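Local coordinates for acetyl-CoA hydrolase/transferase family protein (Porphyromonas gingivalis, PDB 2NVV) that probably hydrolyses acetyl-CoA or transfers its CoA to another carboxylic acid, and binds zinc, at residues Pro450-Leu455 with Phe476-Glu481; Leu456-Glu461 with Val491-Tyr496; Leu462-Lys465 with Gln470-Asp473. All blocks are in the same frame, centred on the assembly; numbering follows the deposited sequence.

Contact 1 (Pro450-Leu455 with Phe476-Glu481)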
loop_
_atom_site.group_PDB
_atom_site.type_symbol
_atom_site.label_atom_id
_atom_site.label_comp_id
_atom_site.label_asym_id
_atom_site.label_seq_id
_atom_site.Cartn_x
_atom_site.Cartn_y
_atom_site.Cartn_z
ATOM N N PRO A 450 26.803 -10.762 11.719
ATOM C CA PRO A 450 27.458 -12.076 11.797
ATOM C C PRO A 450 26.971 -12.978 12.928
ATOM O O PRO A 450 26.788 -14.180 12.722
ATOM C CB PRO A 450 28.928 -11.708 11.921
ATOM C CG PRO A 450 29.013 -10.523 10.990
ATOM C CD PRO A 450 27.789 -9.712 11.398
ATOM N N ASP A 451 26.763 -12.398 14.110
ATOM C CA ASP A 451 26.296 -13.134 15.281
ATOM C C ASP A 451 24.949 -13.823 15.104
ATOM O O ASP A 451 24.606 -14.700 15.890
ATOM C CB ASP A 451 26.181 -12.199 16.481
ATOM C CG ASP A 451 27.500 -11.957 17.162
ATOM O OD1 ASP A 451 27.545 -11.120 18.092
ATOM O OD2 ASP A 451 28.490 -12.612 16.777
ATOM N N TYR A 452 24.181 -13.430 14.090
ATOM C CA TYR A 452 22.862 -14.027 13.873
ATOM C C TYR A 452 22.701 -14.701 12.517
ATOM O O TYR A 452 21.682 -15.330 12.249
ATOM C CB TYR A 452 21.760 -12.958 14.035
ATOM C CG TYR A 452 21.655 -12.387 15.433
ATOM C CD1 TYR A 452 22.344 -11.228 15.795
ATOM C CD2 TYR A 452 20.894 -13.035 16.408
ATOM C CE1 TYR A 452 22.277 -10.734 17.097
ATOM C CE2 TYR A 452 20.821 -12.553 17.703
ATOM C CZ TYR A 452 21.509 -11.409 18.045
ATOM O OH TYR A 452 21.418 -10.954 19.337
ATOM N N ARG A 453 23.705 -14.590 11.658
ATOM C CA ARG A 453 23.589 -15.182 10.341
ATOM C C ARG A 453 23.445 -16.709 10.356
ATOM O O ARG A 453 22.569 -17.254 9.687
ATOM C CB ARG A 453 24.774 -14.736 9.468
ATOM C CG ARG A 453 25.135 -13.280 9.707
ATOM C CD ARG A 453 25.325 -12.460 8.435
ATOM N NE ARG A 453 26.642 -12.643 7.836
ATOM C CZ ARG A 453 27.442 -11.651 7.437
ATOM N NH1 ARG A 453 27.081 -10.377 7.567
ATOM N NH2 ARG A 453 28.620 -11.943 6.909
ATOM N N PRO A 454 24.285 -17.421 11.117
ATOM C CA PRO A 454 24.135 -18.881 11.115
ATOM C C PRO A 454 22.815 -19.405 11.684
ATOM O O PRO A 454 22.272 -20.422 11.229
ATOM C CB PRO A 454 25.364 -19.356 11.900
ATOM C CG PRO A 454 25.709 -18.198 12.754
ATOM C CD PRO A 454 25.485 -17.013 11.866
ATOM N N LEU A 455 22.294 -18.689 12.668
ATOM C CA LEU A 455 21.046 -19.061 13.315
ATOM C C LEU A 455 19.865 -18.877 12.358
ATOM O O LEU A 455 18.949 -19.700 12.314
ATOM C CB LEU A 455 20.867 -18.208 14.563
ATOM C CG LEU A 455 20.098 -18.761 15.764
ATOM C CD1 LEU A 455 20.442 -20.223 16.024
ATOM C CD2 LEU A 455 20.441 -17.895 16.973
ATOM N N PHE A 476 8.832 -16.923 16.342
ATOM C CA PHE A 476 9.017 -15.832 17.296
ATOM C C PHE A 476 9.988 -16.164 18.416
ATOM O O PHE A 476 10.015 -15.486 19.445
ATOM C CB PHE A 476 7.675 -15.421 17.900
ATOM C CG PHE A 476 6.763 -14.716 16.928
ATOM C CD1 PHE A 476 5.405 -15.026 16.870
ATOM C CD2 PHE A 476 7.262 -13.735 16.081
ATOM C CE1 PHE A 476 4.565 -14.367 15.982
ATOM C CE2 PHE A 476 6.424 -13.072 15.193
ATOM C CZ PHE A 476 5.074 -13.389 15.143
ATOM N N ALA A 477 10.796 -17.197 18.213
ATOM C CA ALA A 477 11.779 -17.611 19.206
ATOM C C ALA A 477 12.751 -16.489 19.571
ATOM O O ALA A 477 13.151 -16.361 20.724
ATOM C CB ALA A 477 12.545 -18.807 18.684
ATOM N N PHE A 478 13.149 -15.688 18.590
ATOM C CA PHE A 478 14.064 -14.578 18.835
ATOM C C PHE A 478 13.484 -13.613 19.876
ATOM O O PHE A 478 14.152 -13.246 20.840
ATOM C CB PHE A 478 14.337 -13.830 17.525
ATOM C CG PHE A 478 15.504 -14.373 16.748
ATOM C CD1 PHE A 478 15.703 -15.744 16.630
ATOM C CD2 PHE A 478 16.404 -13.514 16.131
ATOM C CE1 PHE A 478 16.786 -16.256 15.908
ATOM C CE2 PHE A 478 17.490 -14.017 15.409
ATOM C CZ PHE A 478 17.678 -15.394 15.300
ATOM N N HIS A 479 12.232 -13.216 19.660
ATOM C CA HIS A 479 11.516 -12.304 20.543
ATOM C C HIS A 479 11.276 -12.961 21.892
ATOM O O HIS A 479 11.396 -12.317 22.945
ATOM C CB HIS A 479 10.169 -11.946 19.925
ATOM C CG HIS A 479 10.272 -11.345 18.562
ATOM N ND1 HIS A 479 10.533 -10.008 18.358
ATOM C CD2 HIS A 479 10.125 -11.892 17.332
ATOM C CE1 HIS A 479 10.536 -9.753 17.062
ATOM N NE2 HIS A 479 10.291 -10.880 16.417
ATOM N N GLN A 480 10.909 -14.239 21.849
ATOM C CA GLN A 480 10.656 -14.994 23.058
ATOM C C GLN A 480 11.924 -15.108 23.877
ATOM O O GLN A 480 11.887 -14.952 25.092
ATOM C CB GLN A 480 10.133 -16.390 22.717
ATOM C CG GLN A 480 8.668 -16.434 22.312
ATOM C CD GLN A 480 8.222 -17.822 21.888
ATOM O OE1 GLN A 480 7.056 -18.183 22.033
ATOM N NE2 GLN A 480 9.145 -18.602 21.348
ATOM N N GLU A 481 13.049 -15.373 23.215
ATOM C CA GLU A 481 14.330 -15.511 23.918
ATOM C C GLU A 481 14.789 -14.202 24.530
ATOM O O GLU A 481 15.430 -14.200 25.574
ATOM C CB GLU A 481 15.423 -16.037 22.980
ATOM C CG GLU A 481 16.752 -16.294 23.689
ATOM C CD GLU A 481 16.659 -17.391 24.755
ATOM O OE1 GLU A 481 17.439 -17.350 25.725
ATOM O OE2 GLU A 481 15.816 -18.303 24.618
#

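Contact 2 (Leu456-Glu461 with Val491-Tyr496)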
loop_
_atom_site.group_PDB
_atom_site.type_symbol
_atom_site.label_atom_id
_atom_site.label_comp_id
_atom_site.label_asym_id
_atom_site.label_seq_id
_atom_site.Cartn_x
_atom_site.Cartn_y
_atom_site.Cartn_z
ATOM N N LEU A 456 19.886 -17.801 11.579
ATOM C CA LEU A 456 18.811 -17.567 10.625
ATOM C C LEU A 456 18.966 -18.487 9.413
ATOM O O LEU A 456 17.997 -18.748 8.706
ATOM C CB LEU A 456 18.785 -16.096 10.205
ATOM C CG LEU A 456 18.329 -15.166 11.338
ATOM C CD1 LEU A 456 18.544 -13.717 10.939
ATOM C CD2 LEU A 456 16.846 -15.435 11.673
ATOM N N ARG A 457 20.184 -18.981 9.177
ATOM C CA ARG A 457 20.408 -19.899 8.067
ATOM C C ARG A 457 19.833 -21.246 8.486
ATOM O O ARG A 457 19.280 -21.973 7.667
ATOM C CB ARG A 457 21.903 -20.054 7.739
ATOM C CG ARG A 457 22.534 -18.871 7.052
ATOM C CD ARG A 457 23.904 -19.219 6.481
ATOM N NE ARG A 457 24.618 -18.031 5.998
ATOM C CZ ARG A 457 25.560 -17.381 6.679
ATOM N NH1 ARG A 457 25.929 -17.793 7.886
ATOM N NH2 ARG A 457 26.127 -16.303 6.154
ATOM N N GLN A 458 19.972 -21.569 9.769
ATOM C CA GLN A 458 19.442 -22.818 10.314
ATOM C C GLN A 458 17.915 -22.797 10.331
ATOM O O GLN A 458 17.265 -23.843 10.254
ATOM C CB GLN A 458 19.949 -23.038 11.736
ATOM C CG GLN A 458 21.410 -23.431 11.827
ATOM C CD GLN A 458 21.860 -23.643 13.264
ATOM O OE1 GLN A 458 21.755 -22.741 14.094
ATOM N NE2 GLN A 458 22.360 -24.834 13.563
ATOM N N TYR A 459 17.341 -21.604 10.433
ATOM C CA TYR A 459 15.893 -21.462 10.451
ATOM C C TYR A 459 15.303 -21.870 9.110
ATOM O O TYR A 459 14.175 -22.359 9.044
ATOM C CB TYR A 459 15.499 -20.016 10.752
ATOM C CG TYR A 459 14.005 -19.805 10.812
ATOM C CD1 TYR A 459 13.262 -20.238 11.910
ATOM C CD2 TYR A 459 13.324 -19.204 9.751
ATOM C CE1 TYR A 459 11.875 -20.080 11.949
ATOM C CE2 TYR A 459 11.937 -19.041 9.777
ATOM C CZ TYR A 459 11.225 -19.481 10.878
ATOM O OH TYR A 459 9.869 -19.321 10.889
ATOM N N LEU A 460 16.062 -21.664 8.041
ATOM C CA LEU A 460 15.600 -22.012 6.701
ATOM C C LEU A 460 15.704 -23.507 6.403
ATOM O O LEU A 460 15.235 -23.977 5.360
ATOM C CB LEU A 460 16.395 -21.233 5.662
ATOM C CG LEU A 460 16.125 -19.731 5.669
ATOM C CD1 LEU A 460 17.142 -19.023 4.770
ATOM C CD2 LEU A 460 14.683 -19.473 5.203
ATOM N N GLU A 461 16.313 -24.253 7.318
ATOM C CA GLU A 461 16.464 -25.690 7.135
ATOM C C GLU A 461 15.745 -26.486 8.207
ATOM O O GLU A 461 16.240 -27.531 8.626
ATOM C CB GLU A 461 17.946 -26.062 7.150
ATOM C CG GLU A 461 18.795 -25.291 6.147
ATOM C CD GLU A 461 18.340 -25.482 4.699
ATOM O OE1 GLU A 461 18.935 -24.829 3.804
ATOM O OE2 GLU A 461 17.397 -26.278 4.448
ATOM N N VAL A 491 19.390 -18.431 21.410
ATOM C CA VAL A 491 18.418 -19.278 20.763
ATOM C C VAL A 491 19.074 -20.512 20.171
ATOM O O VAL A 491 20.191 -20.459 19.659
ATOM C CB VAL A 491 17.662 -18.513 19.639
ATOM C CG1 VAL A 491 16.858 -19.482 18.789
ATOM C CG2 VAL A 491 16.736 -17.470 20.245
ATOM N N ARG A 492 18.360 -21.626 20.269
ATOM C CA ARG A 492 18.766 -22.916 19.727
ATOM C C ARG A 492 17.430 -23.512 19.295
ATOM O O ARG A 492 16.562 -23.790 20.124
ATOM C CB ARG A 492 19.432 -23.771 20.805
ATOM C CG ARG A 492 20.871 -23.363 21.100
ATOM C CD ARG A 492 21.415 -24.101 22.315
ATOM N NE ARG A 492 21.183 -25.544 22.246
ATOM C CZ ARG A 492 21.392 -26.385 23.259
ATOM N NH1 ARG A 492 21.151 -27.687 23.109
ATOM N NH2 ARG A 492 21.837 -25.920 24.424
ATOM N N TRP A 493 17.258 -23.676 17.990
ATOM C CA TRP A 493 16.010 -24.187 17.447
ATOM C C TRP A 493 15.531 -25.486 18.067
ATOM O O TRP A 493 14.327 -25.729 18.140
ATOM C CB TRP A 493 16.136 -24.322 15.930
ATOM C CG TRP A 493 16.482 -23.013 15.295
ATOM C CD1 TRP A 493 17.630 -22.702 14.627
ATOM C CD2 TRP A 493 15.708 -21.804 15.346
ATOM N NE1 TRP A 493 17.625 -21.377 14.263
ATOM C CE2 TRP A 493 16.460 -20.799 14.690
ATOM C CE3 TRP A 493 14.456 -21.472 15.882
ATOM C CZ2 TRP A 493 15.999 -19.483 14.557
ATOM C CZ3 TRP A 493 13.999 -20.167 15.750
ATOM C CH2 TRP A 493 14.769 -19.186 15.093
ATOM N N GLU A 494 16.466 -26.311 18.524
ATOM C CA GLU A 494 16.114 -27.582 19.138
ATOM C C GLU A 494 15.433 -27.343 20.478
ATOM O O GLU A 494 14.748 -28.223 21.004
ATOM C CB GLU A 494 17.366 -28.449 19.311
ATOM C CG GLU A 494 17.890 -29.046 17.995
ATOM C CD GLU A 494 18.446 -28.000 17.011
ATOM O OE1 GLU A 494 18.470 -28.287 15.790
ATOM O OE2 GLU A 494 18.872 -26.905 17.452
ATOM N N ASP A 495 15.616 -26.141 21.015
ATOM C CA ASP A 495 15.015 -25.758 22.289
ATOM C C ASP A 495 13.609 -25.219 22.074
ATOM O O ASP A 495 12.751 -25.341 22.952
ATOM C CB ASP A 495 15.849 -24.678 22.971
ATOM C CG ASP A 495 17.149 -25.202 23.510
ATOM O OD1 ASP A 495 17.998 -24.361 23.890
ATOM O OD2 ASP A 495 17.318 -26.445 23.559
ATOM N N TYR A 496 13.373 -24.608 20.916
ATOM C CA TYR A 496 12.059 -24.054 20.626
ATOM C C TYR A 496 11.169 -25.005 19.847
ATOM O O TYR A 496 10.176 -24.605 19.241
ATOM C CB TYR A 496 12.194 -22.709 19.907
ATOM C CG TYR A 496 12.569 -21.596 20.858
ATOM C CD1 TYR A 496 13.888 -21.425 21.285
ATOM C CD2 TYR A 496 11.589 -20.768 21.401
ATOM C CE1 TYR A 496 14.216 -20.459 22.235
ATOM C CE2 TYR A 496 11.905 -19.800 22.351
ATOM C CZ TYR A 496 13.217 -19.651 22.766
ATOM O OH TYR A 496 13.518 -18.700 23.718
HETATM O O HOH W 1 20.229 -23.820 16.708
#

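Contact 3 (Leu462-Lys465 with Gln470-Asp473)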
loop_
_atom_site.group_PDB
_atom_site.type_symbol
_atom_site.label_atom_id
_atom_site.label_comp_id
_atom_site.label_asym_id
_atom_site.label_seq_id
_atom_site.Cartn_x
_atom_site.Cartn_y
_atom_site.Cartn_z
ATOM N N LEU A 462 14.585 -26.006 8.651
ATOM C CA LEU A 462 13.843 -26.695 9.698
ATOM C C LEU A 462 12.770 -27.635 9.176
ATOM O O LEU A 462 11.877 -28.048 9.925
ATOM C CB LEU A 462 13.234 -25.682 10.677
ATOM C CG LEU A 462 14.253 -24.886 11.511
ATOM C CD1 LEU A 462 13.537 -24.032 12.566
ATOM C CD2 LEU A 462 15.220 -25.852 12.185
ATOM N N GLY A 463 12.858 -27.971 7.892
ATOM C CA GLY A 463 11.903 -28.888 7.295
ATOM C C GLY A 463 10.567 -28.351 6.814
ATOM O O GLY A 463 9.742 -29.125 6.329
ATOM N N VAL A 464 10.337 -27.046 6.931
ATOM C CA VAL A 464 9.072 -26.467 6.495
ATOM C C VAL A 464 8.911 -26.512 4.974
ATOM O O VAL A 464 9.832 -26.177 4.223
ATOM C CB VAL A 464 8.931 -25.001 6.991
ATOM C CG1 VAL A 464 7.642 -24.384 6.450
ATOM C CG2 VAL A 464 8.920 -24.971 8.499
ATOM N N LYS A 465 7.736 -26.933 4.520
ATOM C CA LYS A 465 7.456 -27.008 3.093
ATOM C C LYS A 465 6.593 -25.852 2.601
ATOM O O LYS A 465 5.698 -25.378 3.315
ATOM C CB LYS A 465 6.773 -28.335 2.764
ATOM C CG LYS A 465 7.722 -29.525 2.820
ATOM C CD LYS A 465 7.018 -30.844 2.570
ATOM C CE LYS A 465 8.014 -31.995 2.601
ATOM N NZ LYS A 465 8.745 -32.063 3.896
ATOM N N GLN A 470 8.197 -20.375 6.802
ATOM C CA GLN A 470 7.941 -19.909 8.171
ATOM C C GLN A 470 7.529 -21.090 9.046
ATOM O O GLN A 470 6.661 -21.880 8.673
ATOM C CB GLN A 470 6.844 -18.837 8.189
ATOM C CG GLN A 470 7.309 -17.464 7.746
ATOM C CD GLN A 470 8.190 -16.777 8.773
ATOM O OE1 GLN A 470 8.848 -17.422 9.578
ATOM N NE2 GLN A 470 8.218 -15.459 8.735
ATOM N N ASN A 471 8.159 -21.216 10.205
ATOM C CA ASN A 471 7.841 -22.302 11.116
ATOM C C ASN A 471 7.006 -21.750 12.271
ATOM O O ASN A 471 7.532 -21.223 13.255
ATOM C CB ASN A 471 9.124 -22.924 11.643
ATOM C CG ASN A 471 8.876 -24.197 12.395
ATOM O OD1 ASN A 471 8.008 -24.250 13.260
ATOM N ND2 ASN A 471 9.639 -25.235 12.076
ATOM N N LEU A 472 5.693 -21.876 12.138
ATOM C CA LEU A 472 4.765 -21.366 13.134
ATOM C C LEU A 472 5.021 -21.828 14.563
ATOM O O LEU A 472 4.492 -21.240 15.503
ATOM C CB LEU A 472 3.327 -21.687 12.717
ATOM C CG LEU A 472 2.604 -20.573 11.942
ATOM C CD1 LEU A 472 3.500 -19.984 10.840
ATOM C CD2 LEU A 472 1.310 -21.134 11.363
ATOM N N ASP A 473 5.836 -22.864 14.736
ATOM C CA ASP A 473 6.139 -23.353 16.081
ATOM C C ASP A 473 7.214 -22.540 16.783
ATOM O O ASP A 473 7.260 -22.524 18.016
ATOM C CB ASP A 473 6.606 -24.804 16.058
ATOM C CG ASP A 473 5.480 -25.781 15.817
ATOM O OD1 ASP A 473 4.325 -25.468 16.184
ATOM O OD2 ASP A 473 5.759 -26.874 15.281
#

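Contact 1 (Pro450-Leu455 with Phe476-Glu481)
F478 is the one side chain of 476-481 that reaches across to 450-455, where it meets Y452 and L455. The second segment starts at F476, the N-cap residue of helix 477-484. The helix begins with bonds from the backbone N of Q480 to F476 O and from the N of E481 to A477 O. F478 sits at this start, and its CB leads toward 450-455. The far end of its ring does the touching. F478 CE2 lies 3.7 Å from Y452 CD2. CE1 and CZ of F478 run against the L455 isobutyl group, CZ 4.1 Å from L455 CD2. The two rings meet obliquely, their planes 50° apart and centroids 5.9 Å apart. L455 carries CG anti to its backbone N (chi1 -150°), which brings CG and the branch that carries CD2 to the phenylalanine ring. The contact is apolar and all three side chains are buried. The polar end of Y452 is held by G400 O. Further along, E481 bonds through its carboxylate to S485 and Y496. The contact joins the start of helix 453-459, with Y452 at its N-cap, to the start of helix 477-484, and F478 also packs on V406 of strand 405-406.

Contact 2 (Leu456-Glu461 with Val491-Tyr496)
This is an aromatic contact in the C-terminal acetyl-CoA hydrolase/transferase domain region, joining helix 453-459 to the loop after helix 477-484. It lies away from the annotated sites. The loop supplies W493, whose indole lies against Q458 and Y459. CD1 of Y459 sits over one face of the indole, offset toward the rim, 3.7 Å from W493 CH2. The tyrosine CB adds a second touch near W493 CZ2. The tyrosine ring and the six-membered indole ring are oblique, with planes at 50°. Y459 holds its CG anti to the backbone N (chi1 -179°), which carries the ring across so that CD1 lies over the indole. V491 CG1 lies against the opposite face, toward the rim. Outside bonds hold the polar ends: W493 NE1 donates to L455 O, and Y459 OH bonds to Q470 OE1 and to N471 N. The indole also packs on A477 of helix 477-484. Q458, which is exposed, touches through CB, 3.7 Å from W493 CD1. A water bridges the segments: it donates to Q458 OE1 at 3.2 Å, accepts from the backbone N of W493, also at 3.2 Å, and reaches E494 OE2 weakly.

Contact 3 (Leu462-Lys465 with Gln470-Asp473)
An Asx turn at N471 shapes one side of this contact, within the connection between helices 453-459 and 477-484. The connection doubles back so that 462-465 faces 470-473, and neither segment is regular helix or strand. N471 OD1 accepts from the backbone N of D473 at 3.0 Å. The donor lies in the carbonyl plane, with an N-H...O angle of 143°. The bond holds the amide by its oxygen, while its nitrogen faces the first segment. N471 has CG anti to the backbone N (chi1 -170°), which carries the amide toward V464 and L462. N471 ND2 lies 3.7 Å from V464 CG2 and 3.9 Å from L462 CB. The other methyl of V464 takes a different partner: CG1 rests 3.5 Å from Q470 O. V464 thus spreads its two branches over neighbouring parts of 470-471. It also packs on T370 of the second subunit, so the turn lies close to the dimer interface. The Q470 side chain leads the other way, where OE1 is held by Y459 and NE2 donates to P407 O. It ends about 10 Å from a bound zinc ion. Across the two segments the touches are methyl and methylene groups against an amide and a backbone carbonyl. They are van der Waals contacts, so shape rather than polar pairing fits the segments together, while the Asx turn sets the direction of the asparagine amide.

In the fold
The three contacts gather at one end of the chain, on the same side of its centre. Contacts 1 and 2 have centres about 8 Å apart and share helix 453-459. The centres of contacts 2 and 3 are about 10 Å apart, and those of contacts 1 and 3 about 15 Å. Along the chain, contacts 1 and 2 interleave: 450-455, 456-461, 476-481, 491-496. Contact 3 is nested in the loop that each of them closes. Hydrogen bonds tie contact 1 to contact 2 and contact 2 to contact 3. Contacts 1 and 2 hold helix 477-484 and the loop after it against helix 453-459. Contact 3 folds the connection between the two helices. Contacts 1 and 3 also reach the second subunit.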